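Local atomic coordinates of ribosomal protein S2-related protein (Deinococcus radiodurans, PDB entry 2JH3), a protein that binds a [4Fe-4S] cluster and may act as a chelatase, perhaps inserting iron into sirohydrochlorin. Residues A[24-29]-A[251-256]; A[71-74]-A[79-82]; A[125-130]-A[162-167]; A[146-151]-A[193-198]; A[176-181]-A[211-216]. All coordinates share one frame; numbering follows the deposited sequence.

Contact 1 (A[24-29]-A[251-256]); sequences QQVAEA and PAVAEV
Val26 meets Val253 and Ala254 without any flat group taking part; the contact is aliphatic, valine methyls set against a methyl and an alpha carbon. It is a helix-helix junction in a two-part chelatase-type alpha/beta fold: helix 253-262, after the last strand of the second sheet, packs against helix 18-35 of the first unit. The backbones come close, with Val26 CA 5.5 Å from Ala254 CA, a spacing that the small Ala254 side chain permits. Val26 divides its two methyls between the partners. With CG1 anti to the backbone N (chi1 177°), that branch rests over the backbone of the other helix, 4.0 Å from Ala254 CA, and CG2 swings to the other neighbour. The two valines meet at roughly a right angle. Outward from here, Met122 and Ala125 of helix 122-133 pack against 251-256, and Glu255 forms a salt bridge to Arg33, further along helix 18-35, tying the two helices together a second time. The valine pair itself touches through one methyl from each residue, Val26 CG2 and Val253 CG2, at 3.8 Å.

Contact 2 (A[71-74]-A[79-82]); sequences PVFL and VTET
Phe73 and Thr80 make the innermost contact, where the methyl of the threonine lies against the root of the phenylalanine: Thr80 CG2 is 3.8 Å from Phe73 CB and 4.0 Å from Phe73 CG. The two side chains slide past each other in opposite directions. Farther along the ring, Phe73 CE1 takes Val79 CG1 at 3.9 Å, the valine crossing the phenylalanine at about a right angle. Both methyls approach the ring obliquely. Pro71 adds a looser touch, its CB 4.5 Å from Thr80 CG2.

A torsion explains which branch of the threonine is used. At chi1 65° its hydroxyl sits between the backbone N and the carbonyl carbon, where OG1 hydrogen-bonds to Gly77 N just ahead of the helix, and the methyl is left to face the phenylalanine.

This is a strand-to-helix connection of the first alpha/beta sheet: strand 66-71 ends, the chain bends, and helix 78-88 folds back on the bend. Val72 is the centre of an inverse gamma turn, closed by a weak bond from Phe73 N to Pro71 O of 2.9 Å. The turn brings Pro71 C to the edge of the Phe73 ring, in its plane.

One shell out, backbone bonds tie Pro71 to Leu116, Val72 to Ile9 and Phe73 to Gly117. Leu84, a turn on in helix 78-88, packs on Pro71, Phe73 and Val79, and Tyr112 OH hydrogen-bonds to Thr80 O.

Contact 3 (A[125-130]-A[162-167]); sequences AIAAQA and QALRER
Leu164 reaches from helix 155-167 toward Ile126 and Ala127 on helix 122-133. From CB its chain runs to a CG held anti to the carbonyl carbon (chi1 -75°), and there it forks, one methyl for each partner. Leu164 CD1 meets Ile126 CG2 at 3.7 Å, and Leu164 CD2 settles on Ala127 CB at 4.0 Å. The leucine thus straddles two consecutive residues of the facing helix. Its slanting approach to Ile126 uses the short gamma branch of the isoleucine. The nearest alpha carbons, Ala127 CA and Leu164 CA, are 7.8 Å apart, and the leucine fills the interval.

Away from the seam, Gln162 and Arg165 join one turn apart: Arg165 NH1 gives a nearly straight bond to Gln162 OE1 (3.0 Å, 164°). The acceptor lies in the guanidinium plane and the donor in the carbonyl plane. A second nitrogen, Arg165 NH2, reaches Val173 O, and Arg167 forms a salt bridge to Asp124 back on helix 122-133.

Beneath the pair lies the parallel sheet of the second unit, where Leu145 of strand 144-149 packs on both Leu164 and Ile126. Helices 122-133 and 155-167, before and after that strand, together cover one side of the chelatase-type alpha/beta sheet.

Contact 4 (A[146-151]-A[193-198]); sequences LLLAAR and VPLSEW
Leu146 and Leu148, on the central strand of the parallel sheet in the second chelatase-type alpha/beta unit, pack against Trp198 and Leu195, where the chain leaves edge strand 193-194 and coils through a 3-10 turn. The two leucines are alternate residues of strand 144-149, and their partners are three apart in the turn. Leu148 has CG anti to the backbone N (chi1 -176°); its CD1 comes within 4.0 Å of Leu195 CD2 and 4.1 Å of Leu195 CB, the two side chains crossing at about a right angle. Val176 of strand 172-177, between the edge and central strands, packs on Leu195 as well.

The tryptophan takes the less usual chi1 of 71°, which turns the indole to Leu146, these two side chains also crossing at about a right angle. Ala207 on strand 207-211 touches it, as do Leu228 and Ala231 of helix 218-234, making it a wedge between helix and sheet. A bond from Trp198 N to Leu195 O (3.0 Å) closes the turn, and that same oxygen lies at the edge of the indole, in its plane. Against the six-membered part of the indole, Leu146 CD2 approaches obliquely, 3.7 Å from Trp198 CE3 and 4.1 Å from Trp198 CD2.

Contact 5 (A[176-181]-A[211-216]); sequences VLESRE and PFLTHL
Glu178 points its carboxylate at the methyl ends of two leucines, Leu213 and Leu216, which reach it in different ways. Leu213 approaches from the opposite direction, its CD2 near OE2; Leu216 runs in the reverse sense and slides past. One oxygen serves both: Glu178 OE2 lies 4.1 Å from Leu216 CD1 and 4.2 Å from Leu213 CD2. These are loose van der Waals contacts between an oxygen and methyl groups, and the two segments bury just 76 Å² between them.

The reach comes from the glutamate. Its chain is extended beyond CG (chi2 -170°), which carries the carboxylate across a gap where the nearest alpha carbons, Glu178 CA and Pro211 CA, stand 9.2 Å apart. Leu216 contributes too: with CG anti to the backbone N, its chi1 of -159° carries CD1 round to the glutamate.

Leu213 is presented by a bend. Phe212 is the centre of an inverse gamma turn, with a weak bond of 3.0 Å from Leu213 N to Pro211 O, and after it the chain goes on to helix 218-234. Around the trio, Leu148 of strand 144-149 and Ala150 just after it pack on Glu178, as does Ala220 from helix 218-234, and Ala221 and Leu224 of that helix support Leu216.

Both segments run on from the C-terminal ends of strands, 172-177 and 207-211, that flank strand 144-149 in the parallel alpha/beta sheet of the chelatase fold.

How the contacts relate
Contacts 4 and 5 form the tightest pair, their centres 7 Å apart and both reaching the same parallel sheet, with a probable backbone bond from Glu178 N to Ala149 O (2.8 Å). Contact 3 lies against contact 4 through Ile126 CG2 and Leu147 CD2 (3.5 Å), and touches contact 1 through Ala125, on which Ala252 and Val253 pack. Contact 2, in the first unit, meets contact 5 across the junction: Leu74 O is 3.3 Å from Phe212 CE2, so the loops after strands 66-71 and 207-211 touch. Along the chain, contact 1 encloses all the others. All five lie away from the [4Fe-4S] cluster and its four cysteines.

Contact 1 (A[24-29]-A[251-256])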
# COMPACT_ATOMS: atom_id res chain seq x y z
N GLN A 24 -16.59 16.71 12.63
CA GLN A 24 -17.59 15.88 12.00
C GLN A 24 -18.81 15.79 12.79
O GLN A 24 -19.89 15.76 12.19
CB GLN A 24 -17.12 14.45 11.75
CG GLN A 24 -16.01 14.33 10.78
CD GLN A 24 -15.39 12.93 10.76
OE1 GLN A 24 -15.64 12.10 11.62
NE2 GLN A 24 -14.62 12.67 9.76
N GLN A 25 -18.67 15.82 14.15
CA GLN A 25 -19.81 15.75 15.08
C GLN A 25 -20.65 17.04 14.94
O GLN A 25 -21.86 16.95 14.84
CB GLN A 25 -19.32 15.46 16.53
CG GLN A 25 -19.14 13.98 16.97
OE1 GLN A 25 -18.42 14.29 19.23
NE2 GLN A 25 -17.16 12.91 18.15
N VAL A 26 -20.00 18.22 14.94
CA VAL A 26 -20.72 19.46 14.84
C VAL A 26 -21.41 19.55 13.49
O VAL A 26 -22.58 19.93 13.41
CB VAL A 26 -19.83 20.71 15.06
CG1 VAL A 26 -20.67 21.99 14.87
CG2 VAL A 26 -19.26 20.74 16.42
N ALA A 27 -20.66 19.24 12.41
CA ALA A 27 -21.20 19.34 11.04
C ALA A 27 -22.44 18.50 10.87
O ALA A 27 -23.47 18.96 10.39
CB ALA A 27 -20.13 18.92 10.02
N GLU A 28 -22.36 17.27 11.32
CA GLU A 28 -23.49 16.38 11.25
C GLU A 28 -24.69 16.89 12.09
O GLU A 28 -25.81 16.82 11.63
CB GLU A 28 -23.08 14.92 11.60
CG GLU A 28 -24.32 13.96 11.40
CD GLU A 28 -24.08 12.50 11.71
OE1 GLU A 28 -25.05 11.71 11.55
OE2 GLU A 28 -22.95 12.12 12.09
N ALA A 29 -24.46 17.45 13.29
CA ALA A 29 -25.56 17.95 14.11
C ALA A 29 -26.33 19.10 13.42
O ALA A 29 -27.55 19.19 13.48
CB ALA A 29 -25.01 18.44 15.45
N PRO A 251 -22.52 18.69 22.86
CA PRO A 251 -23.45 19.19 21.82
C PRO A 251 -23.62 20.69 21.84
O PRO A 251 -24.09 21.28 20.87
CB PRO A 251 -24.77 18.50 22.14
CG PRO A 251 -24.41 17.35 23.13
CD PRO A 251 -23.19 17.81 23.84
N ALA A 252 -23.27 21.32 22.95
CA ALA A 252 -23.44 22.76 23.09
C ALA A 252 -22.53 23.52 22.15
O ALA A 252 -22.79 24.68 21.88
CB ALA A 252 -23.18 23.17 24.53
N VAL A 253 -21.47 22.90 21.64
CA VAL A 253 -20.57 23.64 20.73
C VAL A 253 -21.23 24.03 19.42
O VAL A 253 -20.84 25.03 18.84
CB VAL A 253 -19.21 22.94 20.48
CG1 VAL A 253 -18.35 22.97 21.75
CG2 VAL A 253 -19.37 21.52 20.10
N ALA A 254 -22.27 23.30 19.01
CA ALA A 254 -22.97 23.62 17.74
C ALA A 254 -23.61 24.98 17.81
O ALA A 254 -23.57 25.75 16.84
CB ALA A 254 -24.01 22.59 17.39
N GLU A 255 -24.18 25.30 18.97
CA GLU A 255 -24.77 26.63 19.15
C GLU A 255 -23.76 27.74 19.14
O GLU A 255 -24.07 28.84 18.70
CB GLU A 255 -25.66 26.67 20.42
CG GLU A 255 -27.07 26.01 20.18
CD GLU A 255 -27.88 26.74 19.04
OE1 GLU A 255 -28.06 28.00 19.07
OE2 GLU A 255 -28.37 26.06 18.11
N VAL A 256 -22.54 27.48 19.60
CA VAL A 256 -21.50 28.51 19.53
C VAL A 256 -21.06 28.78 18.08
O VAL A 256 -20.86 29.92 17.68
CB VAL A 256 -20.23 28.13 20.40
CG1 VAL A 256 -19.27 29.24 20.39
CG2 VAL A 256 -20.64 27.76 21.86

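Contact 2 (A[71-74]-A[79-82])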
# COMPACT_ATOMS: atom_id res chain seq x y z
N PRO A 71 -13.37 28.23 11.81
CA PRO A 71 -12.41 27.32 12.40
C PRO A 71 -12.82 26.65 13.72
O PRO A 71 -12.93 27.33 14.74
CB PRO A 71 -11.16 28.24 12.65
CG PRO A 71 -11.39 29.41 11.79
CD PRO A 71 -12.87 29.61 11.87
N VAL A 72 -12.97 25.32 13.69
CA VAL A 72 -13.24 24.52 14.89
C VAL A 72 -11.89 24.24 15.58
O VAL A 72 -11.35 23.13 15.54
CB VAL A 72 -14.04 23.22 14.53
CG1 VAL A 72 -14.48 22.44 15.82
CG2 VAL A 72 -15.28 23.58 13.80
N PHE A 73 -11.30 25.31 16.12
CA PHE A 73 -10.04 25.30 16.83
C PHE A 73 -10.30 26.05 18.13
O PHE A 73 -11.02 27.08 18.17
CB PHE A 73 -8.91 26.02 16.09
CG PHE A 73 -8.37 25.25 14.91
CD1 PHE A 73 -7.09 24.73 14.93
CD2 PHE A 73 -9.17 25.02 13.79
CE1 PHE A 73 -6.60 24.01 13.85
CE2 PHE A 73 -8.67 24.33 12.70
CZ PHE A 73 -7.38 23.81 12.75
N LEU A 74 -9.69 25.53 19.21
CA LEU A 74 -9.88 26.10 20.53
C LEU A 74 -8.67 26.91 20.88
O LEU A 74 -8.17 26.87 21.99
CB LEU A 74 -10.18 25.00 21.54
CG LEU A 74 -11.52 24.33 21.25
CD1 LEU A 74 -11.88 23.29 22.27
CD2 LEU A 74 -12.62 25.32 21.26
N VAL A 79 -1.87 29.43 13.91
CA VAL A 79 -2.54 28.52 13.00
C VAL A 79 -3.81 29.19 12.45
O VAL A 79 -4.00 29.20 11.25
CB VAL A 79 -2.84 27.17 13.63
CG1 VAL A 79 -3.73 26.33 12.72
CG2 VAL A 79 -1.54 26.41 13.95
N THR A 80 -4.66 29.76 13.31
CA THR A 80 -5.93 30.29 12.82
C THR A 80 -5.80 31.66 12.09
O THR A 80 -6.61 32.00 11.22
CB THR A 80 -6.97 30.41 14.00
OG1 THR A 80 -6.49 31.39 14.94
CG2 THR A 80 -7.24 29.08 14.62
N GLU A 81 -4.76 32.41 12.43
CA GLU A 81 -4.46 33.74 11.90
C GLU A 81 -3.54 33.75 10.64
O GLU A 81 -3.64 34.63 9.77
CB GLU A 81 -3.80 34.60 13.02
CG GLU A 81 -4.81 34.87 14.19
CD GLU A 81 -4.21 35.70 15.34
OE1 GLU A 81 -4.95 35.96 16.33
OE2 GLU A 81 -3.01 35.99 15.27
N THR A 82 -2.62 32.80 10.58
CA THR A 82 -1.67 32.71 9.47
C THR A 82 -1.80 31.46 8.58
O THR A 82 -1.99 31.60 7.36
CB THR A 82 -0.28 32.98 10.01
OG1 THR A 82 -0.31 34.32 10.57
CG2 THR A 82 0.81 32.85 8.93

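Contact 3 (A[125-130]-A[162-167])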
# COMPACT_ATOMS: atom_id res chain seq x y z
N ALA A 125 -20.64 26.47 27.03
CA ALA A 125 -20.33 25.08 26.65
C ALA A 125 -19.44 24.40 27.74
O ALA A 125 -19.64 23.27 28.06
CB ALA A 125 -19.65 25.04 25.25
N ILE A 126 -18.46 25.14 28.25
CA ILE A 126 -17.60 24.67 29.34
C ILE A 126 -18.43 24.36 30.61
O ILE A 126 -18.39 23.24 31.10
CB ILE A 126 -16.56 25.74 29.70
CG1 ILE A 126 -15.50 25.87 28.60
CG2 ILE A 126 -15.92 25.42 31.13
CD1 ILE A 126 -14.64 27.16 28.70
N ALA A 127 -19.21 25.34 31.09
CA ALA A 127 -20.20 25.11 32.19
C ALA A 127 -21.11 23.93 31.96
O ALA A 127 -21.36 23.09 32.87
CB ALA A 127 -20.98 26.38 32.51
N ALA A 128 -21.58 23.76 30.74
CA ALA A 128 -22.51 22.66 30.53
C ALA A 128 -21.84 21.32 30.67
O ALA A 128 -22.39 20.40 31.28
CB ALA A 128 -23.14 22.78 29.20
N GLN A 129 -20.66 21.19 30.07
CA GLN A 129 -19.85 19.98 30.20
C GLN A 129 -19.52 19.75 31.70
O GLN A 129 -19.56 18.62 32.17
CB GLN A 129 -18.59 20.14 29.35
CG GLN A 129 -17.60 19.03 29.33
CD GLN A 129 -18.19 17.68 29.02
OE1 GLN A 129 -18.00 17.15 27.96
NE2 GLN A 129 -18.91 17.11 29.99
N ALA A 130 -19.21 20.81 32.42
CA ALA A 130 -18.87 20.69 33.85
C ALA A 130 -20.06 20.08 34.60
O ALA A 130 -19.92 19.07 35.32
CB ALA A 130 -18.51 22.04 34.42
N GLN A 162 -12.27 33.84 33.30
CA GLN A 162 -12.76 35.02 34.05
C GLN A 162 -14.28 35.27 33.94
O GLN A 162 -14.92 35.57 34.95
CB GLN A 162 -11.97 36.26 33.71
CG GLN A 162 -12.44 37.53 34.48
CD GLN A 162 -12.28 37.46 36.03
OE1 GLN A 162 -11.55 36.62 36.58
NE2 GLN A 162 -12.94 38.38 36.72
N ALA A 163 -14.89 35.06 32.77
CA ALA A 163 -16.33 35.14 32.68
C ALA A 163 -17.02 34.10 33.56
O ALA A 163 -18.16 34.30 34.02
CB ALA A 163 -16.78 34.94 31.24
N LEU A 164 -16.41 32.94 33.75
CA LEU A 164 -17.11 31.90 34.48
C LEU A 164 -17.02 32.18 35.99
O LEU A 164 -17.90 31.72 36.75
CB LEU A 164 -16.55 30.53 34.14
CG LEU A 164 -16.93 29.94 32.78
CD1 LEU A 164 -15.84 28.93 32.38
CD2 LEU A 164 -18.33 29.33 32.78
N ARG A 165 -15.98 32.89 36.41
CA ARG A 165 -15.85 33.35 37.79
C ARG A 165 -17.01 34.30 38.08
O ARG A 165 -17.81 34.09 39.01
CB ARG A 165 -14.51 34.04 38.04
CG ARG A 165 -13.36 33.09 38.10
CD ARG A 165 -12.04 33.83 38.20
NE ARG A 165 -10.96 32.91 37.95
CZ ARG A 165 -10.03 33.03 37.01
NH1 ARG A 165 -9.98 34.07 36.22
NH2 ARG A 165 -9.11 32.07 36.85
N GLU A 166 -17.19 35.29 37.21
CA GLU A 166 -18.28 36.26 37.41
C GLU A 166 -19.67 35.61 37.42
O GLU A 166 -20.46 35.86 38.33
CB GLU A 166 -18.16 37.37 36.40
CG GLU A 166 -16.71 37.61 36.01
CD GLU A 166 -16.28 39.04 36.11
OE1 GLU A 166 -16.36 39.55 37.24
OE2 GLU A 166 -15.82 39.60 35.07
N ARG A 167 -19.99 34.75 36.48
CA ARG A 167 -21.22 33.97 36.64
C ARG A 167 -21.40 33.34 38.06
O ARG A 167 -22.51 33.33 38.61
CB ARG A 167 -21.30 32.85 35.62
CG ARG A 167 -21.45 33.33 34.22
CD ARG A 167 -20.59 32.48 33.30
NE ARG A 167 -20.95 32.70 31.91
CZ ARG A 167 -21.72 31.89 31.20
NH1 ARG A 167 -22.24 30.74 31.69
NH2 ARG A 167 -21.98 32.25 29.96

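Contact 4 (A[146-151]-A[193-198])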
# COMPACT_ATOMS: atom_id res chain seq x y z
N LEU A 146 -11.91 23.28 37.03
CA LEU A 146 -10.57 23.33 36.50
C LEU A 146 -10.63 23.19 34.97
O LEU A 146 -11.26 22.29 34.47
CB LEU A 146 -9.76 22.15 37.07
CG LEU A 146 -8.92 22.28 38.35
CD1 LEU A 146 -9.24 23.44 39.19
CD2 LEU A 146 -9.02 20.96 39.12
N LEU A 147 -9.90 24.05 34.27
CA LEU A 147 -9.88 24.10 32.80
C LEU A 147 -8.48 23.72 32.33
O LEU A 147 -7.53 24.44 32.60
CB LEU A 147 -10.22 25.52 32.31
CG LEU A 147 -11.57 26.07 32.83
CD1 LEU A 147 -11.82 27.47 32.33
CD2 LEU A 147 -12.70 25.17 32.47
N LEU A 148 -8.37 22.61 31.61
CA LEU A 148 -7.08 22.14 31.08
C LEU A 148 -6.72 22.75 29.70
O LEU A 148 -7.45 22.57 28.76
CB LEU A 148 -7.14 20.63 30.98
CG LEU A 148 -5.88 19.91 30.55
CD1 LEU A 148 -4.76 20.08 31.59
CD2 LEU A 148 -6.22 18.48 30.32
N ALA A 149 -5.64 23.53 29.61
CA ALA A 149 -5.05 23.94 28.33
C ALA A 149 -3.90 23.05 27.87
O ALA A 149 -3.12 22.53 28.68
CB ALA A 149 -4.55 25.31 28.42
N ALA A 150 -3.76 22.95 26.54
CA ALA A 150 -2.75 22.08 25.92
C ALA A 150 -1.35 22.59 26.12
O ALA A 150 -0.41 21.82 26.33
CB ALA A 150 -3.04 21.94 24.40
N ARG A 151 -1.24 23.89 25.93
CA ARG A 151 -0.01 24.67 25.97
C ARG A 151 -0.32 25.95 26.78
O ARG A 151 -1.46 26.36 26.90
CB ARG A 151 0.44 25.11 24.55
CZ ARG A 151 1.82 24.01 20.18
NH2 ARG A 151 1.62 23.24 19.13
N VAL A 193 -0.65 26.50 36.54
CA VAL A 193 0.11 25.47 37.21
C VAL A 193 -0.11 24.25 36.37
O VAL A 193 -1.10 24.15 35.68
CB VAL A 193 -0.33 25.37 38.67
CG1 VAL A 193 -0.58 26.79 39.21
CG2 VAL A 193 -1.55 24.56 38.82
N PRO A 194 0.87 23.33 36.37
CA PRO A 194 0.59 22.10 35.63
C PRO A 194 -0.55 21.38 36.30
O PRO A 194 -0.86 21.63 37.46
CB PRO A 194 1.89 21.30 35.75
CG PRO A 194 2.93 22.29 36.23
CD PRO A 194 2.19 23.32 37.02
N LEU A 195 -1.21 20.54 35.53
CA LEU A 195 -2.25 19.66 36.07
C LEU A 195 -1.74 18.76 37.21
O LEU A 195 -2.51 18.40 38.09
CB LEU A 195 -2.78 18.80 34.92
CG LEU A 195 -3.81 17.74 35.23
CD1 LEU A 195 -5.06 18.33 35.79
CD2 LEU A 195 -4.14 16.90 33.99
N SER A 196 -0.47 18.37 37.17
CA SER A 196 0.17 17.55 38.22
C SER A 196 0.26 18.30 39.57
O SER A 196 0.51 17.71 40.59
CB SER A 196 1.52 17.05 37.73
OG SER A 196 2.41 18.13 37.64
N GLU A 197 -0.05 19.60 39.58
CA GLU A 197 -0.13 20.39 40.76
C GLU A 197 -1.56 20.91 41.03
O GLU A 197 -1.76 21.87 41.79
CB GLU A 197 0.81 21.58 40.57
CG GLU A 197 2.28 21.24 40.38
CD GLU A 197 2.93 20.81 41.68
OE1 GLU A 197 3.83 19.92 41.65
OE2 GLU A 197 2.53 21.35 42.75
N TRP A 198 -2.57 20.30 40.45
CA TRP A 198 -3.93 20.92 40.49
C TRP A 198 -4.51 21.20 41.89
O TRP A 198 -5.20 22.20 42.05
CB TRP A 198 -4.96 20.11 39.65
CG TRP A 198 -5.39 18.78 40.20
CD1 TRP A 198 -4.93 17.55 39.81
CD2 TRP A 198 -6.42 18.53 41.16
NE1 TRP A 198 -5.57 16.55 40.51
CE2 TRP A 198 -6.49 17.12 41.35
CE3 TRP A 198 -7.23 19.35 41.96
CZ2 TRP A 198 -7.35 16.52 42.29
CZ3 TRP A 198 -8.07 18.76 42.88
CH2 TRP A 198 -8.12 17.35 43.06

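Contact 5 (A[176-181]-A[211-216])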
# COMPACT_ATOMS: atom_id res chain seq x y z
N VAL A 176 -5.26 25.02 34.26
CA VAL A 176 -4.08 24.18 34.50
C VAL A 176 -3.59 23.63 33.14
O VAL A 176 -4.36 23.56 32.20
CB VAL A 176 -4.37 23.02 35.48
CG1 VAL A 176 -4.67 23.56 36.84
CG2 VAL A 176 -5.49 22.21 35.04
N LEU A 177 -2.33 23.19 33.08
CA LEU A 177 -1.69 22.85 31.83
C LEU A 177 -1.42 21.37 31.67
O LEU A 177 -1.00 20.68 32.63
CB LEU A 177 -0.33 23.54 31.73
CG LEU A 177 -0.25 25.05 31.62
CD1 LEU A 177 1.12 25.34 31.09
CD2 LEU A 177 -1.32 25.63 30.69
N GLU A 178 -1.61 20.89 30.44
CA GLU A 178 -1.17 19.56 30.07
C GLU A 178 0.33 19.39 30.41
O GLU A 178 1.09 20.36 30.40
CB GLU A 178 -1.39 19.34 28.58
CG GLU A 178 -2.75 18.79 28.23
CD GLU A 178 -2.86 18.33 26.76
OE1 GLU A 178 -2.26 18.99 25.88
OE2 GLU A 178 -3.53 17.32 26.50
N SER A 179 0.76 18.18 30.75
CA SER A 179 2.18 17.99 31.05
C SER A 179 3.10 18.25 29.80
O SER A 179 2.77 17.83 28.67
CB SER A 179 2.39 16.59 31.60
OG SER A 179 1.88 15.64 30.67
N ARG A 180 4.23 18.95 30.01
CA ARG A 180 5.28 19.09 28.97
C ARG A 180 5.81 17.72 28.46
O ARG A 180 5.58 16.66 29.09
CB ARG A 180 6.45 19.96 29.47
N GLU A 181 6.47 17.73 27.30
CA GLU A 181 6.98 16.49 26.65
C GLU A 181 8.26 16.77 25.87
O GLU A 181 8.88 17.85 25.99
CB GLU A 181 5.90 15.87 25.74
N PRO A 211 -11.26 19.63 30.10
CA PRO A 211 -10.32 19.85 29.03
C PRO A 211 -10.83 20.77 27.93
O PRO A 211 -11.88 20.47 27.28
CB PRO A 211 -10.07 18.43 28.49
CG PRO A 211 -10.52 17.51 29.61
CD PRO A 211 -11.69 18.22 30.14
N PHE A 212 -10.15 21.91 27.77
CA PHE A 212 -10.49 22.90 26.68
C PHE A 212 -9.80 22.44 25.39
O PHE A 212 -8.88 23.07 24.92
CB PHE A 212 -10.00 24.29 27.04
CG PHE A 212 -10.53 25.37 26.15
CD1 PHE A 212 -11.88 25.67 26.13
CD2 PHE A 212 -9.66 26.18 25.40
CE1 PHE A 212 -12.39 26.72 25.35
CE2 PHE A 212 -10.18 27.21 24.63
CZ PHE A 212 -11.55 27.47 24.62
N LEU A 213 -10.25 21.30 24.89
CA LEU A 213 -9.66 20.58 23.75
C LEU A 213 -10.79 20.15 22.81
O LEU A 213 -11.90 19.82 23.25
CB LEU A 213 -9.00 19.28 24.28
CG LEU A 213 -7.56 19.22 24.77
CD1 LEU A 213 -6.86 20.52 24.84
CD2 LEU A 213 -7.50 18.45 26.06
N THR A 214 -10.50 20.10 21.50
CA THR A 214 -11.48 19.52 20.58
C THR A 214 -11.59 18.04 20.83
O THR A 214 -12.67 17.46 20.73
CB THR A 214 -11.11 19.72 19.09
OG1 THR A 214 -9.77 19.28 18.89
CG2 THR A 214 -11.24 21.17 18.69
N HIS A 215 -10.45 17.42 21.13
CA HIS A 215 -10.39 15.97 21.33
C HIS A 215 -9.27 15.63 22.26
O HIS A 215 -8.46 16.48 22.63
CB HIS A 215 -10.14 15.23 19.99
CG HIS A 215 -8.90 15.69 19.32
ND1 HIS A 215 -8.77 16.97 18.81
CD2 HIS A 215 -7.70 15.09 19.17
CE1 HIS A 215 -7.55 17.12 18.32
NE2 HIS A 215 -6.88 16.00 18.54
N LEU A 216 -9.22 14.35 22.60
CA LEU A 216 -8.14 13.82 23.41
C LEU A 216 -7.66 12.50 22.83
O LEU A 216 -8.34 11.47 22.94
CB LEU A 216 -8.63 13.66 24.86
CG LEU A 216 -7.55 13.61 25.94
CD1 LEU A 216 -6.72 14.87 25.96
CD2 LEU A 216 -8.21 13.40 27.27